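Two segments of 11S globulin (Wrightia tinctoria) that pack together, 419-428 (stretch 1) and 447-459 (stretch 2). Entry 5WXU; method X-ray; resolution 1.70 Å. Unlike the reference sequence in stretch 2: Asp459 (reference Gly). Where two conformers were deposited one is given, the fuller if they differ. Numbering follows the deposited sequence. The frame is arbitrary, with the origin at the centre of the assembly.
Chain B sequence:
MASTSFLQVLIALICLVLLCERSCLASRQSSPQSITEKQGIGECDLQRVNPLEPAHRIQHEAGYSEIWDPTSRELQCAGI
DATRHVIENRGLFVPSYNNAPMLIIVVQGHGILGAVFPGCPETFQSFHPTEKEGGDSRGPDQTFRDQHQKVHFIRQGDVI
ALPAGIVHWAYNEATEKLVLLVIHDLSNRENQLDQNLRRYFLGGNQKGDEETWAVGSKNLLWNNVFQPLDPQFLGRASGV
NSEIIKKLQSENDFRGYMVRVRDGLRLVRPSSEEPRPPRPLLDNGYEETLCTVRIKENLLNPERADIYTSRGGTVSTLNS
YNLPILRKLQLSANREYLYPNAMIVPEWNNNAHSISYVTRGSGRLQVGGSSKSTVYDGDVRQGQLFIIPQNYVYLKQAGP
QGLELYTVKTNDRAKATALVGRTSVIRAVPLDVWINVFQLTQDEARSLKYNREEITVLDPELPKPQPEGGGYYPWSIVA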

# COMPACT_ATOMS: atom_id res chain seq x y z
N LEU B 419 -7.31 -27.02 16.88
CA LEU B 419 -7.02 -27.66 18.14
C LEU B 419 -6.51 -29.10 18.01
O LEU B 419 -6.14 -29.73 19.02
CB LEU B 419 -8.30 -27.65 18.98
CG LEU B 419 -8.66 -26.31 19.63
CD1 LEU B 419 -10.09 -26.33 20.07
CD2 LEU B 419 -7.72 -26.15 20.83
N VAL B 420 -6.45 -29.64 16.80
CA VAL B 420 -6.01 -30.96 16.48
C VAL B 420 -5.21 -30.90 15.20
O VAL B 420 -5.56 -30.16 14.31
CB VAL B 420 -7.23 -31.88 16.28
CG1 VAL B 420 -6.81 -33.22 15.68
CG2 VAL B 420 -7.97 -32.09 17.61
N GLY B 421 -4.22 -31.78 15.08
CA GLY B 421 -3.49 -31.94 13.81
C GLY B 421 -2.15 -31.21 13.83
O GLY B 421 -1.77 -30.57 14.80
N ARG B 422 -1.46 -31.25 12.72
CA ARG B 422 -0.07 -30.72 12.66
C ARG B 422 0.00 -29.25 12.80
O ARG B 422 1.01 -28.77 13.32
CB ARG B 422 0.74 -31.15 11.43
CG ARG B 422 0.73 -32.63 11.29
CD ARG B 422 1.86 -33.11 10.42
NE ARG B 422 2.02 -32.53 9.10
CZ ARG B 422 1.29 -32.82 8.00
NH1 ARG B 422 0.17 -33.63 8.03
NH2 ARG B 422 1.65 -32.22 6.84
N THR B 423 -1.08 -28.53 12.46
CA THR B 423 -1.09 -27.06 12.64
C THR B 423 -1.75 -26.65 14.01
O THR B 423 -2.09 -25.49 14.24
CB THR B 423 -1.85 -26.40 11.51
OG1 THR B 423 -3.19 -26.99 11.39
CG2 THR B 423 -1.09 -26.59 10.21
N SER B 424 -1.91 -27.60 14.92
CA SER B 424 -2.63 -27.30 16.15
C SER B 424 -1.89 -26.32 17.09
O SER B 424 -0.67 -26.26 17.20
CB SER B 424 -2.97 -28.59 16.92
OG SER B 424 -1.87 -29.03 17.71
N VAL B 425 -2.70 -25.53 17.77
CA VAL B 425 -2.23 -24.71 18.89
C VAL B 425 -1.70 -25.61 20.04
O VAL B 425 -0.79 -25.24 20.72
CB VAL B 425 -3.36 -23.76 19.29
CG1 VAL B 425 -4.54 -24.50 19.82
CG2 VAL B 425 -2.87 -22.81 20.35
N ILE B 426 -2.23 -26.81 20.18
CA ILE B 426 -1.70 -27.77 21.22
C ILE B 426 -0.20 -28.07 20.94
O ILE B 426 0.69 -27.93 21.86
CB ILE B 426 -2.57 -29.03 21.23
CG1 ILE B 426 -4.04 -28.71 21.49
CG2 ILE B 426 -1.95 -30.09 22.10
CD1 ILE B 426 -4.34 -27.89 22.70
N ARG B 427 0.15 -28.32 19.70
CA ARG B 427 1.53 -28.59 19.29
C ARG B 427 2.46 -27.42 19.58
O ARG B 427 3.60 -27.61 19.93
CB ARG B 427 1.66 -28.93 17.81
CG ARG B 427 1.05 -30.25 17.35
CD ARG B 427 1.60 -30.62 15.99
NE ARG B 427 1.23 -32.00 15.68
CZ ARG B 427 2.00 -32.89 15.07
NH1 ARG B 427 3.23 -32.61 14.67
NH2 ARG B 427 1.53 -34.13 14.89
N ALA B 428 1.95 -26.20 19.36
CA ALA B 428 2.74 -25.00 19.45
C ALA B 428 3.10 -24.60 20.84
O ALA B 428 4.01 -23.79 21.02
CB ALA B 428 2.03 -23.87 18.71
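Stretch 2 (447-459) SLKYNREEITVLD

How does stretch 2 run along stretch 1? It enters in a helix that begins earlier in the chain and includes Ser447, passes through loop that includes Arg452 to Thr456, and ends in a short strand at 457-458. Its course is opposite in sequence to that of stretch 1: Lys449 lies beside Arg427, with CA to CA 5.2 Å, whereas Ile455 lies beside Gly421, with CA to CA 5.0 Å. Stretch 1 is mostly loop, with a type I turn from Gly421 to Ser424 leading into a weakly bonded helix. Together the two bury 751 Å².

What holds the turn against the loop of stretch 2? Arg422 bonds to two successive carbonyls: its backbone N donates to Glu454 O at 3.0 Å, and its NH1 to Glu453 O at 2.7 Å. Ile455 CD1 covers one face of the same guanidinium, 3.3 Å from Arg422 NH2. Gly421 allows the close approach, its CA 3.1 Å from Glu454 O; a CB there would lie only 2.6 Å from that oxygen. Within stretch 2, Arg452 NH1 donates to Asp459 O at 3.0 Å and forms a salt bridge with Glu454 OE2 at 2.9 Å, while Asp459 N donates to Glu454 OE2 at 3.1 Å. Asp459 differs from the reference sequence.

How do the two helical segments satisfy one another? Lys449 NZ donates to Arg427 O at 2.9 Å, and in return Arg427 NE gives a weak bond to Lys449 O at 3.3 Å. The Arg427 guanidinium has Tyr450 CD1 over one face, 3.6 Å from NH2, and Glu453 at its edge, where Arg427 NH2 makes a salt bridge to Glu453 OE2 at 2.6 Å. Ser424 OG caps the helix by accepting from Arg427 N at 2.9 Å. Nearby, Ile426 CG2 packs 4.1 Å from Leu448 CD2.

Where does water complete the bonding? Water 3 accepts from Gly421 N at 2.9 Å and lies within reach of Lys449 O and Arg452 O, at 3.3 and 3.1 Å. Water 2 donates to Val420 O at 2.8 Å and accepts from Thr456 N at 3.1 Å, so two backbone groups that do not meet are joined through it. On the Arg427 side, water 6 accepts from Arg427 NH1 at 2.7 Å and donates to Glu453 OE1 at 2.8 Å, adding a second link beside the salt bridge.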

# COMPACT_ATOMS: atom_id res chain seq x y z
N SER B 447 0.54 -37.79 23.57
CA SER B 447 -0.52 -38.33 22.79
C SER B 447 -1.41 -37.22 22.30
O SER B 447 -1.82 -37.20 21.14
CB SER B 447 -1.36 -39.34 23.59
OG SER B 447 -0.57 -40.52 23.88
N LEU B 448 -1.73 -36.29 23.20
CA LEU B 448 -2.55 -35.14 22.77
C LEU B 448 -1.96 -34.35 21.59
O LEU B 448 -2.65 -34.03 20.58
CB LEU B 448 -2.83 -34.23 23.95
CG LEU B 448 -3.95 -33.22 23.79
CD1 LEU B 448 -5.36 -33.85 23.66
CD2 LEU B 448 -3.91 -32.24 24.94
N LYS B 449 -0.66 -34.06 21.69
CA LYS B 449 0.05 -33.40 20.61
C LYS B 449 0.08 -34.14 19.27
O LYS B 449 -0.20 -33.53 18.19
CB LYS B 449 1.50 -33.08 21.01
CG LYS B 449 1.65 -31.77 21.71
CD LYS B 449 3.10 -31.34 21.85
CE LYS B 449 3.26 -30.03 22.57
NZ LYS B 449 4.50 -29.24 22.18
N TYR B 450 0.40 -35.46 19.32
CA TYR B 450 0.80 -36.21 18.14
C TYR B 450 -0.08 -37.31 17.58
O TYR B 450 0.22 -37.79 16.51
CB TYR B 450 2.22 -36.74 18.36
CG TYR B 450 3.20 -35.67 18.76
CD1 TYR B 450 3.42 -34.58 17.93
CD2 TYR B 450 3.90 -35.71 19.96
CE1 TYR B 450 4.32 -33.59 18.27
CE2 TYR B 450 4.79 -34.70 20.34
CZ TYR B 450 5.00 -33.63 19.48
OH TYR B 450 5.86 -32.63 19.76
N ASN B 451 -1.19 -37.68 18.23
CA ASN B 451 -1.98 -38.85 17.80
C ASN B 451 -2.62 -38.65 16.42
O ASN B 451 -2.66 -39.58 15.63
CB ASN B 451 -3.07 -39.29 18.83
CG ASN B 451 -2.52 -40.23 19.94
OD1 ASN B 451 -1.34 -40.46 20.03
ND2 ASN B 451 -3.41 -40.81 20.76
N ARG B 452 -3.07 -37.44 16.13
CA ARG B 452 -3.51 -37.09 14.77
C ARG B 452 -2.40 -36.35 14.00
O ARG B 452 -2.00 -35.24 14.40
CB ARG B 452 -4.76 -36.25 14.83
CG ARG B 452 -5.94 -37.03 15.42
CD ARG B 452 -6.50 -37.93 14.35
NE ARG B 452 -7.88 -38.14 14.61
CZ ARG B 452 -8.74 -38.62 13.74
NH1 ARG B 452 -8.36 -39.02 12.53
NH2 ARG B 452 -9.96 -38.75 14.16
N GLU B 453 -1.96 -36.96 12.91
CA GLU B 453 -0.91 -36.42 12.06
C GLU B 453 -1.46 -35.68 10.85
O GLU B 453 -0.72 -35.13 10.09
CB GLU B 453 0.08 -37.53 11.63
CG GLU B 453 1.02 -37.95 12.78
CD GLU B 453 1.85 -36.77 13.36
OE1 GLU B 453 2.34 -35.90 12.55
OE2 GLU B 453 1.98 -36.68 14.61
N GLU B 454 -2.77 -35.64 10.72
CA GLU B 454 -3.41 -34.92 9.61
C GLU B 454 -3.28 -33.43 9.84
O GLU B 454 -3.11 -33.00 10.94
CB GLU B 454 -4.91 -35.21 9.50
CG GLU B 454 -5.26 -36.69 9.24
CD GLU B 454 -5.66 -37.48 10.51
OE1 GLU B 454 -5.07 -37.31 11.59
OE2 GLU B 454 -6.60 -38.27 10.41
N ILE B 455 -3.45 -32.67 8.76
CA ILE B 455 -3.79 -31.23 8.83
C ILE B 455 -5.21 -31.08 8.39
O ILE B 455 -5.55 -31.45 7.24
CB ILE B 455 -2.88 -30.38 7.92
CG1 ILE B 455 -1.45 -30.41 8.47
CG2 ILE B 455 -3.37 -28.97 7.83
CD1 ILE B 455 -0.35 -29.68 7.62
N THR B 456 -6.01 -30.48 9.28
CA THR B 456 -7.39 -30.03 9.03
C THR B 456 -8.46 -31.07 8.71
O THR B 456 -9.54 -31.07 9.38
CB THR B 456 -7.39 -28.93 7.94
OG1 THR B 456 -6.60 -27.83 8.42
CG2 THR B 456 -8.78 -28.47 7.56
N VAL B 457 -8.23 -31.90 7.69
CA VAL B 457 -9.20 -32.95 7.30
C VAL B 457 -8.83 -34.25 7.95
O VAL B 457 -7.74 -34.72 7.72
CB VAL B 457 -9.35 -33.10 5.76
CG1 VAL B 457 -10.43 -34.15 5.45
CG2 VAL B 457 -9.81 -31.78 5.18
N LEU B 458 -9.71 -34.78 8.81
CA LEU B 458 -9.44 -36.00 9.54
C LEU B 458 -10.01 -37.21 8.83
O LEU B 458 -11.17 -37.24 8.49
CB LEU B 458 -9.97 -35.95 10.97
CG LEU B 458 -9.44 -34.80 11.80
CD1 LEU B 458 -10.05 -34.65 13.15
CD2 LEU B 458 -7.89 -34.88 11.91
N ASP B 459 -9.16 -38.22 8.74
CA ASP B 459 -9.47 -39.56 8.21
C ASP B 459 -10.45 -40.21 9.23
O ASP B 459 -10.19 -40.18 10.44
CB ASP B 459 -8.13 -40.29 8.17
CG ASP B 459 -8.09 -41.43 7.20
OD1 ASP B 459 -9.06 -42.24 7.12
OD2 ASP B 459 -7.01 -41.57 6.56
O HOH W 1 -4.83 -32.59 19.58
O HOH W 2 -4.58 -29.46 11.82
O HOH W 3 -3.18 -33.80 16.87
O HOH W 4 -2.54 -31.54 18.35
O HOH W 5 5.20 -30.30 18.84
O HOH W 6 4.61 -34.69 13.57